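Local coordinates for protein hypothetical sugar kinase (Cytophaga hutchinsonii, PDB 3R8E) that probably phosphorylates a sugar, with ATP as the likely donor, as a member of the ROK family with a ribonuclease H-like fold, at residues 115-118 / 119-122; 196-199 / 200-204; 288-291 / 292-295. One frame throughout, in Å; residues are numbered along the deposited sequence.

Contact 1 (115-118 / 119-122); sequences SEFP and HIHF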
# COMPACT_ATOMS: atom_id res chain seq x y z
N SER A 115 -20.25 -19.98 -22.34
CA SER A 115 -20.51 -20.95 -23.41
C SER A 115 -21.66 -21.89 -23.02
O SER A 115 -22.47 -22.25 -23.87
CB SER A 115 -19.26 -21.76 -23.71
OG SER A 115 -18.18 -20.93 -24.09
N GLU A 116 -21.74 -22.26 -21.72
CA GLU A 116 -22.76 -23.15 -21.17
C GLU A 116 -24.11 -22.40 -21.05
O GLU A 116 -25.14 -22.93 -21.47
CB GLU A 116 -22.30 -23.71 -19.80
CG GLU A 116 -23.29 -24.60 -19.07
CD GLU A 116 -23.60 -25.94 -19.69
OE1 GLU A 116 -22.67 -26.75 -19.87
OE2 GLU A 116 -24.80 -26.21 -19.94
N PHE A 117 -24.08 -21.18 -20.50
CA PHE A 117 -25.24 -20.31 -20.30
C PHE A 117 -25.02 -18.97 -21.06
O PHE A 117 -24.66 -17.97 -20.43
CB PHE A 117 -25.48 -20.08 -18.79
CG PHE A 117 -25.47 -21.32 -17.93
CD1 PHE A 117 -26.56 -22.18 -17.89
CD2 PHE A 117 -24.37 -21.62 -17.13
CE1 PHE A 117 -26.55 -23.32 -17.09
CE2 PHE A 117 -24.37 -22.76 -16.31
CZ PHE A 117 -25.45 -23.61 -16.31
N PRO A 118 -25.23 -18.93 -22.41
CA PRO A 118 -24.96 -17.68 -23.16
C PRO A 118 -25.94 -16.54 -22.88
O PRO A 118 -25.63 -15.38 -23.17
CB PRO A 118 -25.05 -18.12 -24.63
CG PRO A 118 -25.91 -19.32 -24.62
CD PRO A 118 -25.63 -20.02 -23.32
N HIS A 119 -27.10 -16.86 -22.29
CA HIS A 119 -28.14 -15.90 -21.93
C HIS A 119 -27.85 -15.23 -20.57
O HIS A 119 -28.51 -14.25 -20.22
CB HIS A 119 -29.52 -16.59 -21.91
CG HIS A 119 -29.63 -17.76 -20.96
ND1 HIS A 119 -28.88 -18.91 -21.14
CD2 HIS A 119 -30.44 -17.92 -19.89
CE1 HIS A 119 -29.23 -19.72 -20.16
NE2 HIS A 119 -30.18 -19.18 -19.39
N ILE A 120 -26.84 -15.73 -19.81
CA ILE A 120 -26.49 -15.20 -18.49
C ILE A 120 -25.07 -14.58 -18.48
O ILE A 120 -24.11 -15.20 -18.94
CB ILE A 120 -26.64 -16.31 -17.40
CG1 ILE A 120 -28.12 -16.67 -17.21
CG2 ILE A 120 -26.00 -15.91 -16.05
CD1 ILE A 120 -28.35 -18.08 -16.94
N HIS A 121 -24.97 -13.36 -17.92
CA HIS A 121 -23.71 -12.62 -17.75
C HIS A 121 -23.00 -13.10 -16.48
O HIS A 121 -23.63 -13.16 -15.42
CB HIS A 121 -23.98 -11.11 -17.70
N PHE A 122 -21.71 -13.46 -16.59
CA PHE A 122 -20.92 -13.96 -15.45
C PHE A 122 -19.76 -13.04 -15.13
O PHE A 122 -19.12 -12.51 -16.05
CB PHE A 122 -20.39 -15.37 -15.74
CG PHE A 122 -21.43 -16.45 -15.82
CD1 PHE A 122 -22.02 -16.77 -17.04
CD2 PHE A 122 -21.79 -17.18 -14.70
CE1 PHE A 122 -22.99 -17.78 -17.12
CE2 PHE A 122 -22.75 -18.20 -14.78
CZ PHE A 122 -23.34 -18.49 -15.99
O HOH W 1 -24.14 -13.47 -21.89

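Contact 2 (196-199 / 200-204); sequences HLIA and YTHEQ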
# COMPACT_ATOMS: atom_id res chain seq x y z
N HIS A 196 -4.42 -17.76 16.20
CA HIS A 196 -3.23 -17.16 16.79
C HIS A 196 -3.61 -16.31 18.00
O HIS A 196 -2.85 -16.28 18.98
CB HIS A 196 -2.45 -16.37 15.74
CG HIS A 196 -2.02 -17.24 14.59
ND1 HIS A 196 -2.73 -17.28 13.41
CD2 HIS A 196 -1.00 -18.13 14.52
CE1 HIS A 196 -2.11 -18.17 12.64
NE2 HIS A 196 -1.06 -18.70 13.27
N LEU A 197 -4.80 -15.67 17.98
CA LEU A 197 -5.34 -14.90 19.10
C LEU A 197 -5.61 -15.85 20.28
O LEU A 197 -5.25 -15.54 21.42
CB LEU A 197 -6.63 -14.15 18.69
CG LEU A 197 -7.66 -13.84 19.79
CD1 LEU A 197 -7.34 -12.54 20.51
CD2 LEU A 197 -9.06 -13.80 19.24
N ILE A 198 -6.21 -17.03 19.99
CA ILE A 198 -6.53 -18.07 21.00
C ILE A 198 -5.21 -18.60 21.60
O ILE A 198 -5.12 -18.71 22.83
CB ILE A 198 -7.41 -19.20 20.39
CG1 ILE A 198 -8.80 -18.67 19.98
CG2 ILE A 198 -7.55 -20.40 21.37
CD1 ILE A 198 -9.57 -19.54 18.99
N ALA A 199 -4.21 -18.90 20.75
CA ALA A 199 -2.90 -19.41 21.19
C ALA A 199 -2.17 -18.39 22.07
O ALA A 199 -1.58 -18.78 23.08
CB ALA A 199 -2.04 -19.78 19.99
N TYR A 200 -2.25 -17.09 21.72
CA TYR A 200 -1.65 -16.00 22.49
C TYR A 200 -2.35 -15.83 23.84
O TYR A 200 -1.68 -15.57 24.84
CB TYR A 200 -1.67 -14.67 21.69
CG TYR A 200 -1.18 -13.47 22.47
CD1 TYR A 200 0.18 -13.29 22.72
CD2 TYR A 200 -2.07 -12.53 22.97
CE1 TYR A 200 0.64 -12.19 23.45
CE2 TYR A 200 -1.62 -11.43 23.71
CZ TYR A 200 -0.27 -11.27 23.94
OH TYR A 200 0.18 -10.18 24.66
N THR A 201 -3.70 -15.98 23.87
CA THR A 201 -4.50 -15.88 25.10
C THR A 201 -4.09 -17.01 26.06
O THR A 201 -3.92 -16.74 27.25
CB THR A 201 -6.01 -15.85 24.80
OG1 THR A 201 -6.28 -14.79 23.88
CG2 THR A 201 -6.86 -15.63 26.06
N HIS A 202 -3.89 -18.25 25.54
CA HIS A 202 -3.44 -19.40 26.34
C HIS A 202 -2.03 -19.18 26.90
O HIS A 202 -1.76 -19.59 28.03
CB HIS A 202 -3.47 -20.71 25.52
CG HIS A 202 -4.82 -21.34 25.39
ND1 HIS A 202 -5.49 -21.84 26.49
CD2 HIS A 202 -5.55 -21.58 24.28
CE1 HIS A 202 -6.62 -22.35 26.02
NE2 HIS A 202 -6.70 -22.21 24.70
N GLU A 203 -1.16 -18.50 26.13
CA GLU A 203 0.22 -18.16 26.53
C GLU A 203 0.22 -17.18 27.70
O GLU A 203 1.01 -17.35 28.63
CB GLU A 203 1.01 -17.57 25.35
CG GLU A 203 1.55 -18.62 24.38
CD GLU A 203 2.16 -18.09 23.10
OE1 GLU A 203 2.62 -16.93 23.08
OE2 GLU A 203 2.19 -18.86 22.11
N GLN A 204 -0.69 -16.18 27.66
CA GLN A 204 -0.83 -15.17 28.71
C GLN A 204 -1.44 -15.78 29.97
O GLN A 204 -1.05 -15.39 31.08
CB GLN A 204 -1.67 -13.97 28.22
CG GLN A 204 -1.01 -13.15 27.11
CD GLN A 204 0.31 -12.53 27.50
OE1 GLN A 204 0.40 -11.66 28.38
NE2 GLN A 204 1.38 -12.96 26.84

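Contact 3 (288-291 / 292-295); sequences HLPT and YYTD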
# COMPACT_ATOMS: atom_id res chain seq x y z
N HIS A 288 1.90 7.29 15.24
CA HIS A 288 2.77 7.18 14.06
C HIS A 288 2.34 8.01 12.84
O HIS A 288 3.15 8.14 11.92
CB HIS A 288 2.89 5.71 13.65
CG HIS A 288 3.48 4.83 14.71
ND1 HIS A 288 4.82 4.88 15.02
CD2 HIS A 288 2.88 3.91 15.49
CE1 HIS A 288 5.00 3.98 15.98
NE2 HIS A 288 3.86 3.38 16.30
N LEU A 289 1.11 8.52 12.80
CA LEU A 289 0.65 9.30 11.65
C LEU A 289 0.44 10.77 11.99
O LEU A 289 -0.13 11.06 13.03
CB LEU A 289 -0.66 8.73 11.06
CG LEU A 289 -0.62 7.31 10.46
CD1 LEU A 289 -2.03 6.77 10.30
CD2 LEU A 289 0.13 7.28 9.12
N PRO A 290 0.80 11.70 11.07
CA PRO A 290 0.53 13.13 11.32
C PRO A 290 -0.97 13.45 11.21
O PRO A 290 -1.75 12.62 10.73
CB PRO A 290 1.35 13.85 10.25
CG PRO A 290 1.45 12.87 9.14
CD PRO A 290 1.47 11.50 9.77
N THR A 291 -1.36 14.66 11.64
CA THR A 291 -2.77 15.11 11.65
C THR A 291 -3.41 15.13 10.24
O THR A 291 -4.63 15.00 10.14
CB THR A 291 -2.92 16.46 12.35
OG1 THR A 291 -2.10 17.43 11.72
CG2 THR A 291 -2.59 16.39 13.84
N TYR A 292 -2.59 15.25 9.17
CA TYR A 292 -3.08 15.18 7.78
C TYR A 292 -4.01 13.95 7.60
O TYR A 292 -5.06 14.07 6.97
CB TYR A 292 -1.91 15.11 6.77
CG TYR A 292 -2.37 14.74 5.37
CD1 TYR A 292 -3.08 15.64 4.58
CD2 TYR A 292 -2.15 13.45 4.87
CE1 TYR A 292 -3.54 15.28 3.32
CE2 TYR A 292 -2.62 13.08 3.61
CZ TYR A 292 -3.31 14.00 2.84
OH TYR A 292 -3.80 13.64 1.61
N TYR A 293 -3.64 12.80 8.18
CA TYR A 293 -4.44 11.58 8.09
C TYR A 293 -5.47 11.41 9.19
O TYR A 293 -6.53 10.85 8.94
CB TYR A 293 -3.55 10.34 8.14
CG TYR A 293 -2.43 10.31 7.14
CD1 TYR A 293 -2.62 9.81 5.86
CD2 TYR A 293 -1.15 10.73 7.49
CE1 TYR A 293 -1.57 9.73 4.94
CE2 TYR A 293 -0.09 10.67 6.59
CZ TYR A 293 -0.30 10.17 5.31
OH TYR A 293 0.74 10.11 4.43
N THR A 294 -5.11 11.78 10.44
CA THR A 294 -5.93 11.47 11.60
C THR A 294 -7.06 12.47 11.90
O THR A 294 -8.03 12.07 12.54
CB THR A 294 -5.05 11.29 12.84
OG1 THR A 294 -4.42 12.52 13.16
CG2 THR A 294 -3.99 10.19 12.65
N ASP A 295 -6.96 13.74 11.47
CA ASP A 295 -7.98 14.75 11.79
C ASP A 295 -9.40 14.35 11.36
O ASP A 295 -10.33 14.52 12.16
CB ASP A 295 -7.64 16.13 11.22
CG ASP A 295 -6.75 16.97 12.11
OD1 ASP A 295 -6.34 16.48 13.20
OD2 ASP A 295 -6.47 18.13 11.74
O HOH W 2 -2.45 12.60 15.04
O HOH W 3 -0.15 16.92 9.12

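Contact 1 (115-118 / 119-122)
The rings of F117 and F122 meet rim to rim, their planes turned 38° apart and neither lying over the other's face. CD2 of F117 comes within 3.5 Å of F122 CZ, while the F117 CB sits 3.8 Å from F122 CE1, so CB and one ortho carbon of F117 both rest on the outer end of F122. That approach depends on the first torsion of F117, which holds CG anti to the carbonyl carbon (chi1 -48°) and carries the ring toward the incoming strand. F117 O also lies in the plane of the F122 ring, at its edge, 3.7 Å from F122 CE1, where the ring's slightly positive C-H rim suits an oxygen.

The chain reverses here through a type I beta turn from F117 to I120, closed by I120 N giving its hydrogen to F117 O at 3.2 Å. P118, whose locked phi fits the second place of such a turn, and H119 form its solvent-facing bend. The imidazole folds back along the turn, CE1 standing 4.0 Å from F117 CB, near the plane of the F117 ring and at its edge. I120 CG1 packs on one face of this imidazole, whereas CG2 of the same isoleucine lies against a face of F122: a branched side chain can serve both rings at once. A water bridges two carbonyls of the turn, donating to P118 O at 2.7 Å and more weakly to I120 O.

F117 is the first residue to leave the helical path of helix 109-116, and H121 begins strand 121-126, pairing through its backbone with K78 and V80. F117 and I120 rest on L71 of helix 59-73, while I120 and F122 press on V80 of the parallel neighbouring strand 79-84.

Contact 2 (196-199 / 200-204)
L197 O is gripped by two donors of T201: the backbone N at 2.9 Å and the hydroxyl OG1 at 2.8 Å. They reach the oxygen from opposite faces of its carbonyl plane, the hydroxyl standing well above that plane. This is the alpha-helical i to i+4 bond doubled by a threonine side chain, a common way for a buried hydroxyl to satisfy itself inside a helix. Threonine can do so because a chi1 of -55° turns OG1 away from its own carbonyl and back along the axis toward the preceding turn. A valine in its place would keep the shape but would probably leave L197 O without its second donor and put a methyl group against that carbonyl oxygen.

The flanking rungs are regular: Y200 N bonds to H196 O at 2.9 Å, H202 N to I198 O at 3.0 Å, and E203 N to A199 O at 3.1 Å.

Outside this backbone lattice, side chains one turn apart run alongside each other. L197 and T201 point the same way from the buried side of helix 194-207, where the leucine meets W241 and I244 of helix 235-259 and T201 meets V240 of that helix and I226 of helix 223-231. I198 and H202 form a second such pair at the edge of this packing, both against L221; I198 CG2 approaches H202 CD2 to 3.7 Å, apolar branch to ring carbon. A199 and E203 lie on the exposed side, where the charged glutamate can meet water and the alanine's single methyl asks for no packing partner; E203 CG is 3.4 Å from A199 O. Y200 reaches D243 of helix 235-259, and Q204 CG lies against one face of the tyrosine ring, 3.7 Å above its plane and offset toward the rim.

Contact 3 (288-291 / 292-295)
P290 lies at the edge of the Y293 ring, with CD near the ring plane and 3.6 Å from Y293 CD2. The two side chains point the same way, pyrrolidine beside phenol. L289 comes instead over a face, its CD2 methyl 4.0 Å from Y293 CD2, and the two side chains cross at nearly a right angle. The opposite face of Y293 is taken by Y292 CD2, which stands over the ring centre. A chi1 of -54° brings the Y293 ring beside its own backbone N, where it receives all three neighbours, and a flat ring suits a place approached on two faces and an edge. L289 CB further touches T294 CG2.

These side chains are brought together by the start of a one-turn helix, 291-294, for which P290 is the N-cap residue. A proline costs little there, because its nitrogen precedes the turn and no helical bond needs a hydrogen from it. Its oxygen receives Y293 N at 3.2 Å and, weakly, T294 N. One residue on, T291 O accepts a nearly straight bond from D295 N at 3.0 Å (163°), and the carboxylate then lies alongside T291, OD1 being 3.5 Å from T291 CB. Two waters bind the polar atoms of the turn: one bonds to T294 OG1 at 2.7 Å and weakly to L289 O, while the other accepts from Y292 N at 3.0 Å and is shared with T291 OG1.

Farther out, Y292 OH bonds to D260 of its own chain and to N173 of the second subunit; R171 of that subunit makes a cation-pi contact with the tyrosine ring and a hydrogen bond to Y292 O. Y293 packs on V256 of helix 235-259 and on E176 of the second subunit, and its carbonyl oxygen takes a hydrogen bond from N262.

How the contacts relate
The three contacts follow in series along the chain, none enclosing or crossing another. Contact 1 turns helix 109-116 into strand 121-126, joining the first mixed sheet beside strand 79-84. Contact 2 closes no loop beyond a turn within helix 194-207. Contact 3 follows helix 274-288 and leads through the short helix 291-294 toward strand 298-301 at the edge of the second mixed sheet. Contact 1 lies across the chain's centre from the others, its centre about 48 Å from each of theirs. Contacts 2 and 3, with nearest atoms about 16 Å apart, both pack on helix 235-259; only contact 3 also touches the second subunit.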